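Long-range contacts in UspA1 (Moraxella catarrhalis, PDB 3NTN), which is a trimeric autotransporter adhesin of the outer membrane that binds fibronectin and the receptor CEACAM1: residues B[58-63]-B[72-77]; B[2-7]-B[17-22]; B[165-170]-B[177-182]. All blocks are in the same frame, centred on the assembly; numbering follows the deposited sequence.

Contact 1 of 3, residues B[58-63]-B[72-77]; sequences GIDNKA and GNKNTI
The carboxamides of N61 and N75 run alongside each other in the same direction, their planes 10° apart, and meet along their edges, not face on face. N61 OD1 takes two N-H groups: N75 N at 2.9 Å, in the carbonyl plane on a lone pair, and N75 ND2 at 3.2 Å, from above that plane. At the other edge N61 ND2 reaches G72 O at 2.7 Å; this oxygen lies in the amide plane of N61, but ND2 sits above the G72 carbonyl plane, and I59 N donates to G72 O as well. The series continues both ways, N61 ND2 to N47 OD1 and N75 OD1 to N89 ND2, while A70 packs against both side chains. The same first torsion in both (chi1 -60°) sends them the same way. The backbones pair in parallel, through K74 N to I59 O, K62 N to N75 O, and I77 N to K62 O at 2.7 Å. On the face that carries K62 and T76, K62 CD lies 3.9 Å from T76 CG2. The side chains of D60 and K74 cross obliquely, D60 OD2 3.8 Å from K74 NZ, a long salt bridge; N73 ND2 turns to N67 OD1 of the second subunit. This is a row of buried asparagines, one per coil, hydrogen-bonded from coil to coil inside the left-handed parallel beta-roll of YadA-type heads.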
ATOM      1  N   GLY B  58      23.504   4.457  -7.284  1.00 41.31           N
ATOM      2  CA  GLY B  58      23.035   3.896  -8.534  1.00 41.24           C
ATOM      3  C   GLY B  58      23.455   4.821  -9.664  1.00 42.65           C
ATOM      4  O   GLY B  58      24.550   5.392  -9.636  1.00 41.65           O
ATOM      5  N   ILE B  59      22.578   5.002 -10.661  1.00 42.93           N
ATOM      6  CA  ILE B  59      22.942   5.797 -11.776  1.00 43.79           C
ATOM      7  C   ILE B  59      22.020   7.012 -11.907  1.00 46.05           C
ATOM      8  O   ILE B  59      20.770   6.886 -11.955  1.00 46.63           O
ATOM      9  CB  ILE B  59      22.920   4.977 -13.068  1.00 45.08           C
ATOM     10  CG1 ILE B  59      23.988   3.903 -13.038  1.00 44.95           C
ATOM     11  CG2 ILE B  59      23.089   5.892 -14.306  1.00 42.58           C
ATOM     12  CD1 ILE B  59      23.849   2.896 -14.197  1.00 43.91           C
ATOM     13  N   ASP B  60      22.635   8.197 -11.950  1.00 47.27           N
ATOM     14  CA  ASP B  60      21.932   9.423 -12.343  1.00 48.49           C
ATOM     15  C   ASP B  60      20.821   9.891 -11.367  1.00 46.89           C
ATOM     16  O   ASP B  60      19.788  10.408 -11.790  1.00 48.11           O
ATOM     17  CB  ASP B  60      21.408   9.330 -13.829  1.00 50.71           C
ATOM     18  CG  ASP B  60      21.313  10.700 -14.492  1.00 53.45           C
ATOM     19  OD1 ASP B  60      21.720  11.713 -13.879  1.00 55.29           O
ATOM     20  OD2 ASP B  60      20.799  10.800 -15.605  1.00 58.72           O
ATOM     21  N   ASN B  61      21.063   9.749 -10.069  1.00 44.77           N
ATOM     22  CA  ASN B  61      20.105  10.162  -9.035  1.00 44.38           C
ATOM     23  C   ASN B  61      20.428  11.546  -8.557  1.00 45.48           C
ATOM     24  O   ASN B  61      21.599  11.953  -8.635  1.00 46.90           O
ATOM     25  CB  ASN B  61      20.141   9.190  -7.869  1.00 42.24           C
ATOM     26  CG  ASN B  61      19.793   7.788  -8.304  1.00 42.50           C
ATOM     27  OD1 ASN B  61      18.649   7.535  -8.657  1.00 42.10           O
ATOM     28  ND2 ASN B  61      20.787   6.879  -8.358  1.00 38.59           N
ATOM     29  N   LYS B  62      19.409  12.272  -8.092  1.00 44.35           N
ATOM     30  CA  LYS B  62      19.612  13.546  -7.461  1.00 44.61           C
ATOM     31  C   LYS B  62      18.929  13.493  -6.119  1.00 43.71           C
ATOM     32  O   LYS B  62      17.712  13.456  -6.033  1.00 42.96           O
ATOM     33  CB  LYS B  62      18.985  14.672  -8.287  1.00 46.11           C
ATOM     34  CG  LYS B  62      19.685  14.934  -9.625  1.00 47.68           C
ATOM     35  CD  LYS B  62      19.059  16.190 -10.331  1.00 45.63           C
ATOM     36  CE  LYS B  62      19.832  16.589 -11.574  1.00 48.43           C
ATOM     37  NZ  LYS B  62      20.113  15.372 -12.404  1.00 53.67           N
ATOM     38  N   ALA B  63      19.725  13.514  -5.057  1.00 43.51           N
ATOM     39  CA  ALA B  63      19.186  13.447  -3.731  1.00 42.43           C
ATOM     40  C   ALA B  63      19.398  14.859  -3.235  1.00 44.16           C
ATOM     41  O   ALA B  63      20.266  15.098  -2.362  1.00 43.89           O
ATOM     42  CB  ALA B  63      19.974  12.471  -2.957  1.00 42.28           C
ATOM     43  N   GLY B  72      18.627   4.007  -6.940  1.00 39.57           N
ATOM     44  CA  GLY B  72      18.342   3.211  -8.131  1.00 39.78           C
ATOM     45  C   GLY B  72      18.818   3.952  -9.362  1.00 40.53           C
ATOM     46  O   GLY B  72      19.918   4.495  -9.370  1.00 41.16           O
ATOM     47  N   ASN B  73      17.974   4.030 -10.386  1.00 41.94           N
ATOM     48  CA  ASN B  73      18.296   4.753 -11.599  1.00 42.35           C
ATOM     49  C   ASN B  73      17.370   5.960 -11.867  1.00 44.12           C
ATOM     50  O   ASN B  73      16.153   5.805 -12.038  1.00 43.79           O
ATOM     51  CB  ASN B  73      18.238   3.813 -12.776  1.00 44.96           C
ATOM     52  CG  ASN B  73      18.912   4.418 -14.058  1.00 48.00           C
ATOM     53  OD1 ASN B  73      18.649   5.559 -14.442  1.00 53.08           O
ATOM     54  ND2 ASN B  73      19.796   3.653 -14.679  1.00 52.95           N
ATOM     55  N   LYS B  74      17.945   7.161 -11.963  1.00 44.53           N
ATOM     56  CA  LYS B  74      17.152   8.321 -12.365  1.00 47.52           C
ATOM     57  C   LYS B  74      16.017   8.641 -11.365  1.00 46.52           C
ATOM     58  O   LYS B  74      14.907   8.921 -11.768  1.00 47.24           O
ATOM     59  CB  LYS B  74      16.548   8.158 -13.778  1.00 49.65           C
ATOM     60  CG  LYS B  74      17.214   8.946 -14.919  1.00 53.88           C
ATOM     61  CD  LYS B  74      17.092   8.147 -16.260  1.00 59.17           C
ATOM     62  CE  LYS B  74      18.228   8.442 -17.262  1.00 63.40           C
ATOM     63  NZ  LYS B  74      19.482   7.580 -17.084  1.00 66.50           N
ATOM     64  N   ASN B  75      16.327   8.600 -10.076  1.00 44.40           N
ATOM     65  CA  ASN B  75      15.459   9.184  -9.058  1.00 45.04           C
ATOM     66  C   ASN B  75      15.894  10.621  -8.758  1.00 45.90           C
ATOM     67  O   ASN B  75      17.015  10.829  -8.297  1.00 46.72           O
ATOM     68  CB  ASN B  75      15.472   8.339  -7.826  1.00 41.95           C
ATOM     69  CG  ASN B  75      14.997   6.929  -8.105  1.00 44.81           C
ATOM     70  OD1 ASN B  75      13.793   6.700  -8.238  1.00 44.28           O
ATOM     71  ND2 ASN B  75      15.934   5.976  -8.222  1.00 39.63           N
ATOM     72  N   THR B  76      15.043  11.595  -9.072  1.00 47.25           N
ATOM     73  CA  THR B  76      15.301  13.007  -8.789  1.00 48.35           C
ATOM     74  C   THR B  76      14.418  13.458  -7.607  1.00 48.65           C
ATOM     75  O   THR B  76      13.187  13.451  -7.724  1.00 49.21           O
ATOM     76  CB  THR B  76      14.954  13.883  -9.988  1.00 50.97           C
ATOM     77  OG1 THR B  76      15.631  13.415 -11.189  1.00 49.53           O
ATOM     78  CG2 THR B  76      15.301  15.371  -9.691  1.00 52.15           C
ATOM     79  N   ILE B  77      15.047  13.876  -6.504  1.00 48.43           N
ATOM     80  CA  ILE B  77      14.306  14.423  -5.379  1.00 48.09           C
ATOM     81  C   ILE B  77      14.715  15.850  -5.095  1.00 50.68           C
ATOM     82  O   ILE B  77      15.853  16.096  -4.784  1.00 52.24           O
ATOM     83  CB  ILE B  77      14.531  13.637  -4.116  1.00 47.52           C
ATOM     84  CG1 ILE B  77      13.993  12.228  -4.303  1.00 44.98           C
ATOM     85  CG2 ILE B  77      13.749  14.249  -3.020  1.00 47.57           C
ATOM     86  CD1 ILE B  77      14.584  11.333  -3.373  1.00 48.82           C
TER

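Contact 2 of 3, residues B[2-7]-B[17-22]; sequences NEATIE and NQAKGR
N17 opens the second segment in the terminal coils of the YadA-like parallel beta-roll, where the chain's first residues lie on the next turn almost in parallel. Its backbone N donates to N2 OD1 at 3.0 Å, within the plane of that carbonyl. The two carboxamides run alongside each other in the same direction, their planes 6° apart, the first two torsions being alike in both. Their amide nitrogens are held from elsewhere in the roll: N2 ND2 by G14 O, N17 ND2 by G13 O and G29 O. N17 O receives only a weak bond from E3 N. At Q18 the backbones make their single bridge, to E3, and the side chains extend together, Q18 CG against E3 CB at 3.6 Å, with carboxylate and amide turned steeply to one another. A19 N then gives the straightest bond of the contact, to E3 O at 2.7 Å and nearly along the C=O axis, while the A19 methyl lies near that of A4, and V11 touches both. K20 crosses E3 obliquely: its CE meets E3 OE2, but NZ stays 4.8 Å from E3 OE2, so any attraction there is probably loose. Past G21, whose O accepts from S24 OG, the two segments come together again at R22, which has CG anti to the backbone N (chi1 -161°). E7 OE2 lies 4.5 Å from R22 NH1, short of a salt bridge, and the aliphatic part of R22 does the touching: R22 CG packs on E7 CB, and R22 CD sits 3.5 Å from E7 OE2.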
ATOM      1  N   ASN B   2      39.656  13.416  -7.999  1.00 98.17           N
ATOM      2  CA  ASN B   2      38.780  13.474  -6.838  1.00 96.59           C
ATOM      3  C   ASN B   2      38.981  14.721  -5.971  1.00 95.90           C
ATOM      4  O   ASN B   2      40.032  15.375  -6.043  1.00 96.12           O
ATOM      5  CB  ASN B   2      38.896  12.166  -6.054  1.00 96.23           C
ATOM      6  CG  ASN B   2      38.446  10.957  -6.886  1.00 96.44           C
ATOM      7  OD1 ASN B   2      37.394  10.986  -7.527  1.00 91.75           O
ATOM      8  ND2 ASN B   2      39.246   9.896  -6.877  1.00 97.38           N
ATOM      9  N   GLU B   3      37.966  15.061  -5.177  1.00 94.97           N
ATOM     10  CA  GLU B   3      37.959  16.338  -4.483  1.00 94.42           C
ATOM     11  C   GLU B   3      37.333  16.250  -3.092  1.00 93.88           C
ATOM     12  O   GLU B   3      36.107  16.182  -2.953  1.00 92.81           O
ATOM     13  CB  GLU B   3      37.268  17.403  -5.345  1.00 94.47           C
ATOM     14  CG  GLU B   3      37.488  18.842  -4.883  0.10 93.45           C
ATOM     15  CD  GLU B   3      36.996  19.864  -5.892  0.10 93.16           C
ATOM     16  OE1 GLU B   3      37.342  19.741  -7.086  0.10 93.72           O
ATOM     17  OE2 GLU B   3      36.270  20.796  -5.488  0.10 92.35           O
ATOM     18  N   ALA B   4      38.191  16.264  -2.068  1.00 94.27           N
ATOM     19  CA  ALA B   4      37.748  16.224  -0.674  1.00 94.37           C
ATOM     20  C   ALA B   4      38.535  17.178   0.266  1.00 94.90           C
ATOM     21  O   ALA B   4      39.372  16.735   1.069  1.00 94.97           O
ATOM     22  CB  ALA B   4      37.777  14.782  -0.157  1.00 94.50           C
ATOM     23  N   THR B   5      38.234  18.477   0.179  1.00 95.25           N
ATOM     24  CA  THR B   5      38.934  19.506   0.980  1.00 96.26           C
ATOM     25  C   THR B   5      38.283  19.795   2.340  1.00 96.18           C
ATOM     26  O   THR B   5      38.977  19.913   3.344  1.00 96.51           O
ATOM     27  CB  THR B   5      39.115  20.866   0.207  1.00 96.42           C
ATOM     28  OG1 THR B   5      37.874  21.251  -0.410  1.00 95.70           O
ATOM     29  CG2 THR B   5      40.238  20.783  -0.850  1.00 97.02           C
ATOM     30  N   ILE B   6      36.952  19.889   2.356  1.00 96.23           N
ATOM     31  CA  ILE B   6      36.169  20.345   3.530  1.00 96.33           C
ATOM     32  C   ILE B   6      36.314  19.444   4.756  1.00 96.90           C
ATOM     33  O   ILE B   6      36.768  18.303   4.654  1.00 97.26           O
ATOM     34  CB  ILE B   6      34.656  20.471   3.200  1.00 95.47           C
ATOM     35  CG1 ILE B   6      34.427  20.437   1.685  1.00 96.03           C
ATOM     36  CG2 ILE B   6      34.042  21.700   3.889  1.00 95.05           C
ATOM     37  CD1 ILE B   6      34.952  21.652   0.876  1.00 96.10           C
ATOM     38  N   GLU B   7      35.922  19.970   5.914  1.00 77.15           N
ATOM     39  CA  GLU B   7      35.916  19.204   7.148  1.00 79.35           C
ATOM     40  C   GLU B   7      35.265  17.855   6.916  1.00 76.31           C
ATOM     41  O   GLU B   7      34.136  17.761   6.403  1.00 73.90           O
ATOM     42  CB  GLU B   7      35.140  19.936   8.230  1.00 83.34           C
ATOM     43  CG  GLU B   7      35.700  19.772   9.634  1.00 89.65           C
ATOM     44  CD  GLU B   7      34.964  20.633  10.644  1.00 95.05           C
ATOM     45  OE1 GLU B   7      35.630  21.449  11.345  1.00101.09           O
ATOM     46  OE2 GLU B   7      33.717  20.500  10.716  1.00 93.54           O
ATOM     47  N   ASN B  17      35.010  12.281  -8.761  1.00 56.41           N
ATOM     48  CA  ASN B  17      34.123  12.314  -7.605  1.00 54.49           C
ATOM     49  C   ASN B  17      34.426  13.512  -6.736  1.00 54.83           C
ATOM     50  O   ASN B  17      35.551  13.915  -6.632  1.00 55.82           O
ATOM     51  CB  ASN B  17      34.239  11.023  -6.788  1.00 52.34           C
ATOM     52  CG  ASN B  17      33.700   9.836  -7.531  1.00 52.35           C
ATOM     53  OD1 ASN B  17      32.670   9.922  -8.201  1.00 53.86           O
ATOM     54  ND2 ASN B  17      34.396   8.717  -7.432  1.00 53.09           N
ATOM     55  N   GLN B  18      33.415  14.097  -6.115  1.00 54.78           N
ATOM     56  CA  GLN B  18      33.634  15.300  -5.353  1.00 56.20           C
ATOM     57  C   GLN B  18      32.852  15.193  -4.067  1.00 54.71           C
ATOM     58  O   GLN B  18      31.674  14.933  -4.099  1.00 55.38           O
ATOM     59  CB  GLN B  18      33.185  16.541  -6.159  1.00 59.86           C
ATOM     60  CG  GLN B  18      34.200  17.033  -7.216  1.00 63.94           C
ATOM     61  CD  GLN B  18      33.562  17.944  -8.290  1.00 71.88           C
ATOM     62  OE1 GLN B  18      33.973  19.104  -8.486  1.00 73.87           O
ATOM     63  NE2 GLN B  18      32.552  17.410  -8.992  1.00 73.17           N
ATOM     64  N   ALA B  19      33.499  15.383  -2.926  1.00 55.19           N
ATOM     65  CA  ALA B  19      32.787  15.427  -1.655  1.00 54.42           C
ATOM     66  C   ALA B  19      32.953  16.856  -1.139  1.00 56.37           C
ATOM     67  O   ALA B  19      33.772  17.126  -0.280  1.00 57.81           O
ATOM     68  CB  ALA B  19      33.348  14.425  -0.709  1.00 52.99           C
ATOM     69  N   LYS B  20      32.196  17.783  -1.711  1.00 56.91           N
ATOM     70  CA  LYS B  20      32.331  19.216  -1.387  1.00 58.73           C
ATOM     71  C   LYS B  20      31.627  19.617  -0.080  1.00 58.48           C
ATOM     72  O   LYS B  20      31.939  20.655   0.478  1.00 58.87           O
ATOM     73  CB  LYS B  20      31.809  20.083  -2.535  1.00 58.86           C
ATOM     74  CG  LYS B  20      32.524  19.850  -3.861  1.00 62.33           C
ATOM     75  CD  LYS B  20      31.737  20.405  -5.038  1.00 66.91           C
ATOM     76  CE  LYS B  20      32.661  21.122  -6.024  1.00 71.07           C
ATOM     77  NZ  LYS B  20      31.926  21.683  -7.201  1.00 70.99           N
ATOM     78  N   GLY B  21      30.657  18.827   0.379  1.00 56.28           N
ATOM     79  CA  GLY B  21      29.889  19.196   1.586  1.00 56.43           C
ATOM     80  C   GLY B  21      30.672  18.822   2.820  1.00 57.09           C
ATOM     81  O   GLY B  21      31.391  17.808   2.810  1.00 56.14           O
ATOM     82  N   ARG B  22      30.587  19.646   3.873  1.00 57.68           N
ATOM     83  CA  ARG B  22      31.083  19.246   5.199  1.00 57.69           C
ATOM     84  C   ARG B  22      30.536  17.870   5.614  1.00 55.79           C
ATOM     85  O   ARG B  22      29.340  17.632   5.479  1.00 54.09           O
ATOM     86  CB  ARG B  22      30.668  20.295   6.230  1.00 59.65           C
ATOM     87  CG  ARG B  22      31.480  20.259   7.512  1.00 62.49           C
ATOM     88  CD  ARG B  22      31.420  21.584   8.329  1.00 70.08           C
ATOM     89  NE  ARG B  22      30.071  22.179   8.455  1.00 70.36           N
ATOM     90  CZ  ARG B  22      29.097  21.704   9.225  1.00 69.37           C
ATOM     91  NH1 ARG B  22      29.295  20.609   9.963  1.00 68.47           N
ATOM     92  NH2 ARG B  22      27.919  22.320   9.252  1.00 68.54           N
TER

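Contact 3 of 3, residues B[165-170]-B[177-182]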
ATOM      1  N   VAL B 165      -4.542  -7.233  -3.113  1.00 37.80           N
ATOM      2  CA  VAL B 165      -4.921  -8.625  -2.808  1.00 39.08           C
ATOM      3  C   VAL B 165      -4.496  -9.091  -1.406  1.00 39.65           C
ATOM      4  O   VAL B 165      -3.620  -8.466  -0.767  1.00 39.98           O
ATOM      5  CB  VAL B 165      -4.376  -9.635  -3.858  1.00 40.89           C
ATOM      6  CG1 VAL B 165      -4.898  -9.296  -5.317  1.00 38.87           C
ATOM      7  CG2 VAL B 165      -2.853  -9.758  -3.776  1.00 39.49           C
ATOM      8  N   HIS B 166      -5.127 -10.147  -0.911  1.00 39.84           N
ATOM      9  CA  HIS B 166      -4.901 -10.598   0.475  1.00 40.69           C
ATOM     10  C   HIS B 166      -5.181  -9.529   1.537  1.00 40.44           C
ATOM     11  O   HIS B 166      -4.444  -9.374   2.524  1.00 42.64           O
ATOM     12  CB  HIS B 166      -3.501 -11.150   0.614  1.00 41.27           C
ATOM     13  CG  HIS B 166      -3.223 -12.274  -0.323  1.00 41.72           C
ATOM     14  ND1 HIS B 166      -3.996 -13.419  -0.353  1.00 45.14           N
ATOM     15  CD2 HIS B 166      -2.260 -12.444  -1.252  1.00 43.98           C
ATOM     16  CE1 HIS B 166      -3.519 -14.241  -1.272  1.00 47.02           C
ATOM     17  NE2 HIS B 166      -2.477 -13.668  -1.841  1.00 47.53           N
ATOM     18  N   VAL B 167      -6.271  -8.806   1.332  1.00 39.35           N
ATOM     19  CA  VAL B 167      -6.779  -7.794   2.250  1.00 38.09           C
ATOM     20  C   VAL B 167      -7.698  -8.421   3.289  1.00 39.94           C
ATOM     21  O   VAL B 167      -8.684  -9.095   2.963  1.00 40.72           O
ATOM     22  CB  VAL B 167      -7.568  -6.703   1.450  1.00 37.53           C
ATOM     23  CG1 VAL B 167      -8.129  -5.622   2.384  1.00 35.45           C
ATOM     24  CG2 VAL B 167      -6.672  -6.127   0.272  1.00 35.01           C
ATOM     25  N   GLY B 168      -7.363  -8.202   4.555  1.00 41.42           N
ATOM     26  CA  GLY B 168      -8.199  -8.639   5.686  1.00 41.91           C
ATOM     27  C   GLY B 168      -9.570  -7.968   5.727  1.00 41.81           C
ATOM     28  O   GLY B 168      -9.736  -6.802   5.300  1.00 40.32           O
ATOM     29  N   ALA B 169     -10.567  -8.710   6.232  1.00 41.83           N
ATOM     30  CA  ALA B 169     -11.933  -8.170   6.336  1.00 41.76           C
ATOM     31  C   ALA B 169     -11.895  -6.906   7.183  1.00 41.81           C
ATOM     32  O   ALA B 169     -11.304  -6.879   8.222  1.00 40.88           O
ATOM     33  CB  ALA B 169     -12.820  -9.187   6.959  1.00 42.44           C
ATOM     34  N   GLY B 170     -12.492  -5.826   6.699  1.00 43.02           N
ATOM     35  CA  GLY B 170     -12.454  -4.568   7.455  1.00 42.86           C
ATOM     36  C   GLY B 170     -13.636  -4.469   8.363  1.00 44.57           C
ATOM     37  O   GLY B 170     -14.695  -5.044   8.086  1.00 44.65           O
ATOM     38  N   THR B 177     -12.691   3.164   9.011  1.00 44.33           N
ATOM     39  CA  THR B 177     -11.785   3.594   7.964  1.00 42.83           C
ATOM     40  C   THR B 177     -10.958   2.404   7.498  1.00 42.36           C
ATOM     41  O   THR B 177      -9.849   2.563   6.994  1.00 42.37           O
ATOM     42  CB  THR B 177     -10.934   4.743   8.503  1.00 44.57           C
ATOM     43  OG1 THR B 177     -10.298   4.315   9.728  1.00 44.83           O
ATOM     44  CG2 THR B 177     -11.862   5.938   8.848  1.00 42.72           C
ATOM     45  N   ASP B 178     -11.491   1.200   7.656  1.00 41.14           N
ATOM     46  CA  ASP B 178     -10.749   0.005   7.229  1.00 42.10           C
ATOM     47  C   ASP B 178     -11.129  -0.228   5.780  1.00 40.97           C
ATOM     48  O   ASP B 178     -12.245   0.056   5.403  1.00 42.49           O
ATOM     49  CB  ASP B 178     -11.135  -1.267   8.009  1.00 40.47           C
ATOM     50  CG  ASP B 178     -10.719  -1.252   9.496  1.00 43.17           C
ATOM     51  OD1 ASP B 178     -11.117  -2.255  10.138  1.00 41.37           O
ATOM     52  OD2 ASP B 178     -10.046  -0.304  10.054  1.00 40.29           O
ATOM     53  N   ALA B 179     -10.210  -0.730   4.966  1.00 40.43           N
ATOM     54  CA  ALA B 179     -10.593  -1.187   3.642  1.00 39.81           C
ATOM     55  C   ALA B 179     -11.553  -2.363   3.742  1.00 40.77           C
ATOM     56  O   ALA B 179     -11.502  -3.181   4.685  1.00 39.66           O
ATOM     57  CB  ALA B 179      -9.421  -1.569   2.842  1.00 39.29           C
ATOM     58  N   VAL B 180     -12.427  -2.430   2.722  1.00 41.36           N
ATOM     59  CA  VAL B 180     -13.427  -3.505   2.527  1.00 41.12           C
ATOM     60  C   VAL B 180     -12.902  -4.505   1.460  1.00 41.18           C
ATOM     61  O   VAL B 180     -12.297  -4.091   0.481  1.00 41.37           O
ATOM     62  CB  VAL B 180     -14.776  -2.830   2.134  1.00 40.80           C
ATOM     63  CG1 VAL B 180     -15.706  -3.761   1.419  1.00 39.85           C
ATOM     64  CG2 VAL B 180     -15.436  -2.179   3.394  1.00 39.24           C
ATOM     65  N   ASN B 181     -13.115  -5.809   1.645  1.00 41.22           N
ATOM     66  CA  ASN B 181     -12.716  -6.777   0.612  1.00 40.27           C
ATOM     67  C   ASN B 181     -13.918  -7.379  -0.082  1.00 40.44           C
ATOM     68  O   ASN B 181     -15.042  -7.134   0.338  1.00 39.26           O
ATOM     69  CB  ASN B 181     -11.720  -7.813   1.130  1.00 40.38           C
ATOM     70  CG  ASN B 181     -12.321  -8.817   2.096  1.00 40.05           C
ATOM     71  OD1 ASN B 181     -13.511  -9.041   2.122  1.00 42.59           O
ATOM     72  ND2 ASN B 181     -11.463  -9.494   2.825  1.00 39.94           N
ATOM     73  N   GLY B 182     -13.688  -8.095  -1.187  1.00 41.18           N
ATOM     74  CA  GLY B 182     -14.808  -8.536  -2.051  1.00 42.15           C
ATOM     75  C   GLY B 182     -15.863  -9.424  -1.402  1.00 42.53           C
ATOM     76  O   GLY B 182     -17.008  -9.434  -1.819  1.00 42.82           O
TER
HETATM   77  O   HOH W   1      -9.162  -4.059   5.541  1.00 22.58           O
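One direct hydrogen bond joins the two segments, and N181 supplies it. Its ND2 donates to V167 O at 2.8 Å along a nearly straight path (169° at the hydrogen), with the acceptor in the amide plane of N181 but the donor raised above the plane of the carbonyl. The side chain holds CG in the crowded position between the backbone N and the carbonyl carbon (chi1 71°). The same ND2 also gives to A143 O of the third subunit, so one amide group ties two chains, while OD1 is engaged by S183 OG.

A second polar link is indirect. One water donates to both G168 O, at 2.8 Å, and A179 O, at 2.6 Å, bridging two carbonyls that could not bond to each other.

Weaker contacts centre on G170. Its CA makes a C-H...O contact with A179 O at 3.2 Å and lies against D178 CB at 3.6 Å; a side chain pointing this way would collide with both residues, so the close approach depends on glycine. D178 OD1, in turn, accepts from E171 N.

Apolar packing is slight: V167 CG1 meets the methyl of A179 at 4.3 Å, and V167 CB faces N181 CB.

All the touching residues are buried in the trimer, in what is probably the neck between head and stalk. The segment 165-170 follows strand 164-165, where V165 pairs in parallel with a strand of the second subunit, and A169 O accepts from Q163 NE2 of that chain. The segment 177-182 leads into helix 182-217, with N181 at its N-cap, the side chain capping a backbone N just past the segment, and Q184 from the first turn of that helix bonds to G170 O and N181 N.

Overall arrangement
Along the chain the three contacts follow in series: contact 2, then contact 1, then contact 3. The first two lie on the same side of the chain's centre, their centres about 20 Å apart, and both join neighbouring coils of the head, whose long parallel sheet runs from strand 10-11 to strand 153-154. Contact 2 is near the amino-terminal end and meets no other chain, whereas contact 1 borders the second subunit. Contact 3 lies across the chain's centre, its centre about 35 Å from that of contact 1 and about 51 Å from that of contact 2, where the chain is also packed against both other subunits ahead of helix 182-217. The series thus passes from repetitive head to interlocked neck and stalk, consistent with an elongated trimeric adhesin.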